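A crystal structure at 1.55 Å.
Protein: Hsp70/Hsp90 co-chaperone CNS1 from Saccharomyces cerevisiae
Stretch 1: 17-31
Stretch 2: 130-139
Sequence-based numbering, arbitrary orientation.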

ATOM      1  N   ASN A  17      12.908   6.382   7.303  1.00 18.91           N
ATOM      2  CA  ASN A  17      12.420   7.538   6.538  1.00 19.23           C
ATOM      3  C   ASN A  17      10.958   7.393   6.093  1.00 18.22           C
ATOM      4  O   ASN A  17      10.584   7.857   5.019  1.00 19.04           O
ATOM      5  CB  ASN A  17      13.336   7.805   5.336  1.00 21.29           C
ATOM      6  CG  ASN A  17      13.149   9.196   4.751  1.00 22.99           C
ATOM      7  OD1 ASN A  17      12.876  10.152   5.476  1.00 25.38           O
ATOM      8  ND2 ASN A  17      13.281   9.309   3.434  1.00 25.55           N
ATOM      9  N   ILE A  18      10.135   6.777   6.942  1.00 17.28           N
ATOM     10  CA  ILE A  18       8.729   6.511   6.595  1.00 17.31           C
ATOM     11  C   ILE A  18       7.882   7.767   6.828  1.00 18.13           C
ATOM     12  O   ILE A  18       7.896   8.358   7.917  1.00 20.46           O
ATOM     13  CB  ILE A  18       8.149   5.317   7.392  1.00 17.36           C
ATOM     14  CG1 ILE A  18       8.830   4.022   6.951  1.00 18.28           C
ATOM     15  CG2 ILE A  18       6.635   5.183   7.185  1.00 17.94           C
ATOM     16  CD1 ILE A  18       8.625   2.854   7.890  1.00 18.69           C
ATOM     17  N   THR A  19       7.157   8.167   5.792  1.00 17.82           N
ATOM     18  CA  THR A  19       6.156   9.226   5.882  1.00 17.15           C
ATOM     19  C   THR A  19       4.805   8.568   6.184  1.00 17.09           C
ATOM     20  O   THR A  19       4.433   7.616   5.510  1.00 16.59           O
ATOM     21  CB  THR A  19       6.067   9.980   4.537  1.00 18.24           C
ATOM     22  OG1 THR A  19       7.365  10.460   4.168  1.00 19.55           O
ATOM     23  CG2 THR A  19       5.097  11.151   4.614  1.00 18.59           C
ATOM     24  N   ASN A  20       4.090   9.064   7.196  1.00 17.07           N
ATOM     25  CA  ASN A  20       2.725   8.587   7.484  1.00 16.91           C
ATOM     26  C   ASN A  20       1.725   9.725   7.325  1.00 17.04           C
ATOM     27  O   ASN A  20       1.906  10.805   7.891  1.00 20.91           O
ATOM     28  CB  ASN A  20       2.601   7.992   8.891  1.00 17.66           C
ATOM     29  CG  ASN A  20       1.221   7.407   9.156  1.00 18.01           C
ATOM     30  OD1 ASN A  20       0.665   6.691   8.315  1.00 17.52           O
ATOM     31  ND2 ASN A  20       0.654   7.716  10.319  1.00 21.01           N
ATOM     32  N   ILE A  21       0.663   9.459   6.564  1.00 16.26           N
ATOM     33  CA  ILE A  21      -0.414  10.420   6.349  1.00 17.67           C
ATOM     34  C   ILE A  21      -1.676   9.892   7.032  1.00 18.07           C
ATOM     35  O   ILE A  21      -2.144   8.802   6.710  1.00 17.34           O
ATOM     36  CB  ILE A  21      -0.697  10.621   4.839  1.00 19.06           C
ATOM     37  CG1 ILE A  21       0.537  11.185   4.103  1.00 21.87           C
ATOM     38  CG2 ILE A  21      -1.909  11.528   4.615  1.00 19.09           C
ATOM     39  CD1 ILE A  21       1.047  12.519   4.596  1.00 24.24           C
ATOM     40  N   LYS A  22      -2.234  10.676   7.956  1.00 18.02           N
ATOM     41  CA  LYS A  22      -3.500  10.317   8.594  1.00 19.43           C
ATOM     42  C   LYS A  22      -4.674  10.828   7.759  1.00 18.33           C
ATOM     43  O   LYS A  22      -4.625  11.948   7.222  1.00 18.12           O
ATOM     44  CB  LYS A  22      -3.553  10.840  10.028  1.00 21.90           C
ATOM     45  CG  LYS A  22      -2.567  10.103  10.921  1.00 24.50           C
ATOM     46  CD  LYS A  22      -2.479  10.686  12.314  1.00 28.92           C
ATOM     47  CE  LYS A  22      -1.394   9.971  13.099  1.00 32.46           C
ATOM     48  NZ  LYS A  22      -1.382  10.372  14.525  1.00 35.33           N
ATOM     49  N   THR A  23      -5.703   9.988   7.625  1.00 17.59           N
ATOM     50  CA  THR A  23      -6.907  10.321   6.857  1.00 18.31           C
ATOM     51  C   THR A  23      -8.090  10.473   7.805  1.00 18.50           C
ATOM     52  O   THR A  23      -8.064   9.975   8.935  1.00 18.13           O
ATOM     53  CB  THR A  23      -7.206   9.283   5.744  1.00 18.61           C
ATOM     54  OG1 THR A  23      -7.598   8.027   6.306  1.00 19.44           O
ATOM     55  CG2 THR A  23      -5.991   9.095   4.841  1.00 18.91           C
ATOM     56  N   HIS A  24      -9.118  11.192   7.356  1.00 19.07           N
ATOM     57  CA  HIS A  24     -10.258  11.488   8.237  1.00 20.20           C
ATOM     58  C   HIS A  24     -11.173  10.284   8.448  1.00 20.78           C
ATOM     59  O   HIS A  24     -11.719  10.115   9.545  1.00 22.10           O
ATOM     60  CB  HIS A  24     -11.043  12.747   7.805  1.00 21.15           C
ATOM     61  CG  HIS A  24     -11.630  12.697   6.426  1.00 21.56           C
ATOM     62  ND1 HIS A  24     -12.733  11.935   6.105  1.00 21.74           N
ATOM     63  CD2 HIS A  24     -11.306  13.381   5.301  1.00 22.32           C
ATOM     64  CE1 HIS A  24     -13.039  12.122   4.832  1.00 23.27           C
ATOM     65  NE2 HIS A  24     -12.189  12.997   4.322  1.00 23.86           N
ATOM     66  N   SER A  25     -11.310   9.437   7.427  1.00 20.96           N
ATOM     67  CA  SER A  25     -12.258   8.324   7.466  1.00 22.45           C
ATOM     68  C   SER A  25     -11.614   6.999   7.039  1.00 21.55           C
ATOM     69  O   SER A  25     -12.020   6.403   6.039  1.00 24.62           O
ATOM     70  CB  SER A  25     -13.462   8.663   6.591  1.00 23.74           C
ATOM     71  OG  SER A  25     -14.094   9.838   7.075  1.00 25.58           O
ATOM     72  N   PRO A  26     -10.617   6.527   7.815  1.00 20.37           N
ATOM     73  CA  PRO A  26     -10.018   5.224   7.517  1.00 21.45           C
ATOM     74  C   PRO A  26     -11.047   4.105   7.673  1.00 23.34           C
ATOM     75  O   PRO A  26     -11.961   4.214   8.500  1.00 23.54           O
ATOM     76  CB  PRO A  26      -8.900   5.107   8.560  1.00 20.81           C
ATOM     77  CG  PRO A  26      -9.349   5.952   9.696  1.00 20.38           C
ATOM     78  CD  PRO A  26     -10.050   7.109   9.047  1.00 20.45           C
ATOM     79  N   VAL A  27     -10.907   3.051   6.870  1.00 23.68           N
ATOM     80  CA  VAL A  27     -11.821   1.905   6.957  1.00 25.71           C
ATOM     81  C   VAL A  27     -11.753   1.242   8.335  1.00 24.91           C
ATOM     82  O   VAL A  27     -10.702   1.243   8.989  1.00 22.74           O
ATOM     83  CB  VAL A  27     -11.598   0.847   5.840  1.00 28.16           C
ATOM     84  CG1 VAL A  27     -11.906   1.438   4.473  1.00 31.15           C
ATOM     85  CG2 VAL A  27     -10.194   0.251   5.872  1.00 27.29           C
ATOM     86  N   GLU A  28     -12.880   0.668   8.762  1.00 27.53           N
ATOM     87  CA  GLU A  28     -13.001   0.061  10.094  1.00 30.28           C
ATOM     88  C   GLU A  28     -12.029  -1.105  10.320  1.00 26.50           C
ATOM     89  O   GLU A  28     -11.628  -1.368  11.448  1.00 27.70           O
ATOM     90  CB  GLU A  28     -14.452  -0.377  10.352  1.00 37.96           C
ATOM     91  CG  GLU A  28     -15.418   0.796  10.513  1.00 46.74           C
ATOM     92  CD  GLU A  28     -16.888   0.419  10.389  1.00 58.14           C
ATOM     93  OE1 GLU A  28     -17.223  -0.783  10.463  1.00 65.36           O
ATOM     94  OE2 GLU A  28     -17.717   1.340  10.218  1.00 65.18           O
ATOM     95  N   LEU A  29     -11.618  -1.772   9.241  1.00 24.56           N
ATOM     96  CA  LEU A  29     -10.629  -2.853   9.333  1.00 25.33           C
ATOM     97  C   LEU A  29      -9.276  -2.427   9.914  1.00 24.19           C
ATOM     98  O   LEU A  29      -8.544  -3.274  10.427  1.00 24.38           O
ATOM     99  CB  LEU A  29     -10.405  -3.498   7.962  1.00 27.87           C
ATOM    100  CG  LEU A  29     -11.591  -4.269   7.374  1.00 30.97           C
ATOM    101  CD1 LEU A  29     -11.343  -4.545   5.904  1.00 32.23           C
ATOM    102  CD2 LEU A  29     -11.826  -5.570   8.126  1.00 33.23           C
ATOM    103  N   LEU A  30      -8.949  -1.133   9.827  1.00 23.81           N
ATOM    104  CA  LEU A  30      -7.727  -0.574  10.431  1.00 23.68           C
ATOM    105  C   LEU A  30      -7.881  -0.030  11.870  1.00 26.10           C
ATOM    106  O   LEU A  30      -6.946   0.591  12.382  1.00 26.29           O
ATOM    107  CB  LEU A  30      -7.199   0.568   9.545  1.00 23.12           C
ATOM    108  CG  LEU A  30      -6.841   0.269   8.094  1.00 24.19           C
ATOM    109  CD1 LEU A  30      -6.529   1.562   7.360  1.00 25.38           C
ATOM    110  CD2 LEU A  30      -5.658  -0.683   8.008  1.00 25.95           C
ATOM    111  N   ASN A  31      -9.025  -0.248  12.529  1.00 27.56           N
ATOM    112  CA  ASN A  31      -9.304   0.430  13.814  1.00 29.91           C
ATOM    113  C   ASN A  31      -8.312   0.100  14.946  1.00 30.64           C
ATOM    114  O   ASN A  31      -8.066   0.946  15.815  1.00 29.40           O
ATOM    115  CB  ASN A  31     -10.746   0.173  14.288  1.00 31.62           C
ATOM    116  CG  ASN A  31     -10.927  -1.201  14.909  1.00 32.96           C
ATOM    117  OD1 ASN A  31     -10.884  -1.351  16.133  1.00 38.77           O
ATOM    118  ND2 ASN A  31     -11.107  -2.212  14.073  1.00 36.89           N
ATOM    119  N   PRO A 130      11.048   9.533  -5.048  1.00 29.23           N
ATOM    120  CA  PRO A 130       9.667   9.945  -4.724  1.00 27.16           C
ATOM    121  C   PRO A 130       9.221   9.531  -3.318  1.00 24.33           C
ATOM    122  O   PRO A 130       9.565   8.438  -2.856  1.00 24.47           O
ATOM    123  CB  PRO A 130       8.824   9.220  -5.771  1.00 27.99           C
ATOM    124  CG  PRO A 130       9.668   8.085  -6.230  1.00 29.95           C
ATOM    125  CD  PRO A 130      11.093   8.482  -6.075  1.00 30.74           C
ATOM    126  N   ASP A 131       8.456  10.411  -2.674  1.00 20.73           N
ATOM    127  CA  ASP A 131       8.008  10.229  -1.292  1.00 20.11           C
ATOM    128  C   ASP A 131       6.676   9.476  -1.310  1.00 18.52           C
ATOM    129  O   ASP A 131       5.642  10.052  -1.647  1.00 19.67           O
ATOM    130  CB  ASP A 131       7.869  11.603  -0.612  1.00 21.34           C
ATOM    131  CG  ASP A 131       7.712  11.519   0.909  1.00 22.88           C
ATOM    132  OD1 ASP A 131       7.626  10.408   1.478  1.00 23.06           O
ATOM    133  OD2 ASP A 131       7.677  12.601   1.543  1.00 25.26           O
ATOM    134  N   VAL A 132       6.721   8.190  -0.954  1.00 16.92           N
ATOM    135  CA  VAL A 132       5.555   7.296  -0.989  1.00 16.30           C
ATOM    136  C   VAL A 132       5.170   6.958   0.460  1.00 16.08           C
ATOM    137  O   VAL A 132       5.886   6.185   1.112  1.00 17.74           O
ATOM    138  CB  VAL A 132       5.873   6.003  -1.773  1.00 16.73           C
ATOM    139  CG1 VAL A 132       4.703   5.025  -1.743  1.00 16.49           C
ATOM    140  CG2 VAL A 132       6.241   6.339  -3.217  1.00 18.17           C
ATOM    141  N   PRO A 133       4.047   7.520   0.971  1.00 15.44           N
ATOM    142  CA  PRO A 133       3.705   7.301   2.384  1.00 15.72           C
ATOM    143  C   PRO A 133       2.898   6.050   2.720  1.00 14.95           C
ATOM    144  O   PRO A 133       2.239   5.457   1.856  1.00 14.98           O
ATOM    145  CB  PRO A 133       2.858   8.543   2.745  1.00 16.49           C
ATOM    146  CG  PRO A 133       2.915   9.446   1.572  1.00 18.03           C
ATOM    147  CD  PRO A 133       3.213   8.591   0.391  1.00 16.15           C
ATOM    148  N   LEU A 134       2.941   5.684   4.001  1.00 14.87           N
ATOM    149  CA  LEU A 134       1.870   4.920   4.621  1.00 14.89           C
ATOM    150  C   LEU A 134       0.663   5.843   4.809  1.00 14.89           C
ATOM    151  O   LEU A 134       0.809   7.064   4.969  1.00 15.20           O
ATOM    152  CB  LEU A 134       2.301   4.354   5.979  1.00 14.90           C
ATOM    153  CG  LEU A 134       3.427   3.316   6.013  1.00 15.70           C
ATOM    154  CD1 LEU A 134       3.733   2.945   7.456  1.00 16.58           C
ATOM    155  CD2 LEU A 134       3.062   2.084   5.209  1.00 16.62           C
ATOM    156  N   PHE A 135      -0.527   5.242   4.769  1.00 15.13           N
ATOM    157  CA  PHE A 135      -1.775   5.928   5.075  1.00 14.91           C
ATOM    158  C   PHE A 135      -2.380   5.241   6.294  1.00 15.34           C
ATOM    159  O   PHE A 135      -2.664   4.046   6.251  1.00 15.47           O
ATOM    160  CB  PHE A 135      -2.708   5.921   3.856  1.00 16.12           C
ATOM    161  CG  PHE A 135      -2.272   6.876   2.777  1.00 16.33           C
ATOM    162  CD1 PHE A 135      -2.764   8.176   2.737  1.00 17.55           C
ATOM    163  CD2 PHE A 135      -1.321   6.500   1.837  1.00 16.75           C
ATOM    164  CE1 PHE A 135      -2.334   9.072   1.766  1.00 18.34           C
ATOM    165  CE2 PHE A 135      -0.885   7.391   0.871  1.00 17.17           C
ATOM    166  CZ  PHE A 135      -1.392   8.681   0.836  1.00 17.40           C
ATOM    167  N   ASP A 136      -2.517   5.987   7.397  1.00 15.46           N
ATOM    168  CA  ASP A 136      -3.025   5.445   8.663  1.00 15.71           C
ATOM    169  C   ASP A 136      -2.197   4.234   9.127  1.00 15.94           C
ATOM    170  O   ASP A 136      -2.739   3.228   9.587  1.00 17.08           O
ATOM    171  CB  ASP A 136      -4.514   5.104   8.511  1.00 16.69           C
ATOM    172  CG  ASP A 136      -5.310   6.272   7.971  1.00 18.19           C
ATOM    173  OD1 ASP A 136      -5.391   7.302   8.678  1.00 19.30           O
ATOM    174  OD2 ASP A 136      -5.847   6.167   6.844  1.00 19.13           O
ATOM    175  N   ASN A 137      -0.875   4.360   8.986  1.00 15.63           N
ATOM    176  CA  ASN A 137       0.095   3.320   9.363  1.00 16.46           C
ATOM    177  C   ASN A 137      -0.133   1.982   8.660  1.00 15.99           C
ATOM    178  O   ASN A 137       0.123   0.917   9.222  1.00 17.03           O
ATOM    179  CB  ASN A 137       0.175   3.160  10.901  1.00 18.01           C
ATOM    180  CG  ASN A 137       1.132   4.147  11.554  1.00 20.78           C
ATOM    181  OD1 ASN A 137       2.093   4.628  10.940  1.00 22.35           O
ATOM    182  ND2 ASN A 137       0.880   4.438  12.820  1.00 24.74           N
ATOM    183  N   ALA A 138      -0.585   2.055   7.410  1.00 15.96           N
ATOM    184  CA  ALA A 138      -0.818   0.878   6.575  1.00 15.82           C
ATOM    185  C   ALA A 138      -0.465   1.165   5.119  1.00 15.25           C
ATOM    186  O   ALA A 138      -0.527   2.311   4.657  1.00 15.52           O
ATOM    187  CB  ALA A 138      -2.267   0.424   6.688  1.00 16.89           C
ATOM    188  N   LEU A 139      -0.077   0.121   4.392  1.00 15.21           N
ATOM    189  CA  LEU A 139       0.116   0.226   2.949  1.00 15.93           C
ATOM    190  C   LEU A 139      -1.228   0.456   2.267  1.00 16.33           C
ATOM    191  O   LEU A 139      -2.258  -0.027   2.735  1.00 18.09           O
ATOM    192  CB  LEU A 139       0.749  -1.050   2.379  1.00 16.65           C
ATOM    193  CG  LEU A 139       2.173  -1.370   2.818  1.00 17.64           C
ATOM    194  CD1 LEU A 139       2.535  -2.796   2.425  1.00 18.68           C
ATOM    195  CD2 LEU A 139       3.155  -0.355   2.239  1.00 18.17           C
TER
HETATM  196  O   HOH W   1       7.541   6.798   3.303  1.00 19.27           O
HETATM  197  O   HOH W   2      -4.665   2.516  11.365  1.00 19.80           O

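The two stretches run parallel and side by side, with Asn20 paired to Leu134 and Ile21 to Phe135 at CA-CA distances of 4.7 and 4.9 Å. Three backbone hydrogen bonds define this register. Leu134 N donates to Thr19 O at 2.9 Å, with a rather bent N-H...O angle of 137°; Ile21 N donates to Leu134 O at 2.9 Å and 165°; Asp136 N donates to Ile21 O at 2.9 Å and 160°. Phe135 CA also lies 3.3 Å from Ile21 O, with an angle of 145° at the hydrogen, so this carbonyl receives a CA-H contact beside its conventional bond.

Side-chain hydrogen bonds reinforce the pairing at both ends. At the Thr19 end, Thr19 points its CA-to-CB bond toward the other stretch and, with chi1 at -55° (m), places its hydroxyl where Thr19 OG1 donates to Asp131 OD1 at 2.7 Å. Asp131 leaves its own backbone sideways, but its t rotamer (chi1 -167°) brings the carboxylate nearer. Next to this bond, a water accepts from Thr19 N at 2.9 Å and donates to Val132 O at 2.8 Å, bridging backbone atoms that do not meet directly.

After the strands, Asp136 has the largest area covered by the opposing stretch, 114 Å². Its CA-to-CB bond points away, yet chi1 of -52° (m) and chi2 of -65° return the carboxylate to Thr23. Both oxygens are used: Thr23 N donates to Asp136 OD1 at 2.9 Å and 171°, and Thr23 OG1 donates to Asp136 OD2 at 2.6 Å. The p rotamer of Thr23 (chi1 68°) suits this two-point grip, since it presents OG1 to the carboxylate while Thr23 CG2 sits 4.0 Å from Phe135 CD1, at the ring edge.

Asn20 makes a comparable reach on the sheet face it shares with Leu134. Its t rotamer (chi1 -176°) extends the amide so that Asn20 OD1 accepts from Asn137 N at 2.9 Å and 159°. Proximity alone would overstate its role: Asn20 OD1 is also 3.4 Å from Asp136 N, but the angle is poor. The positive phi values of Asp136 (56°) and Asn137 (58°) mark a tight turn, closed by Phe135 N donating to Ala138 O at 2.9 Å and a weak return bond from Ala138 N to Phe135 O at 3.1 Å.

Apolar contacts fill in around this polar framework. On the face shared by Ile21 and Phe135, the chi1 of Ile21 (-62°, m) places its CG1 3.8 Å from Pro133 CB and its CG2 3.8 Å from Phe135 CE1, so the side chain packs against both residues. On the Asn20 and Leu134 face, Leu134 CD1 meets Ile18 CG2 at 3.7 Å. Farther along, Leu30, in an m,t rotamer within a short 3-10 segment, points back toward the turn and sets its CD2 3.8 Å from Ala138 CB. In total the stretches bury 673 Å² between them.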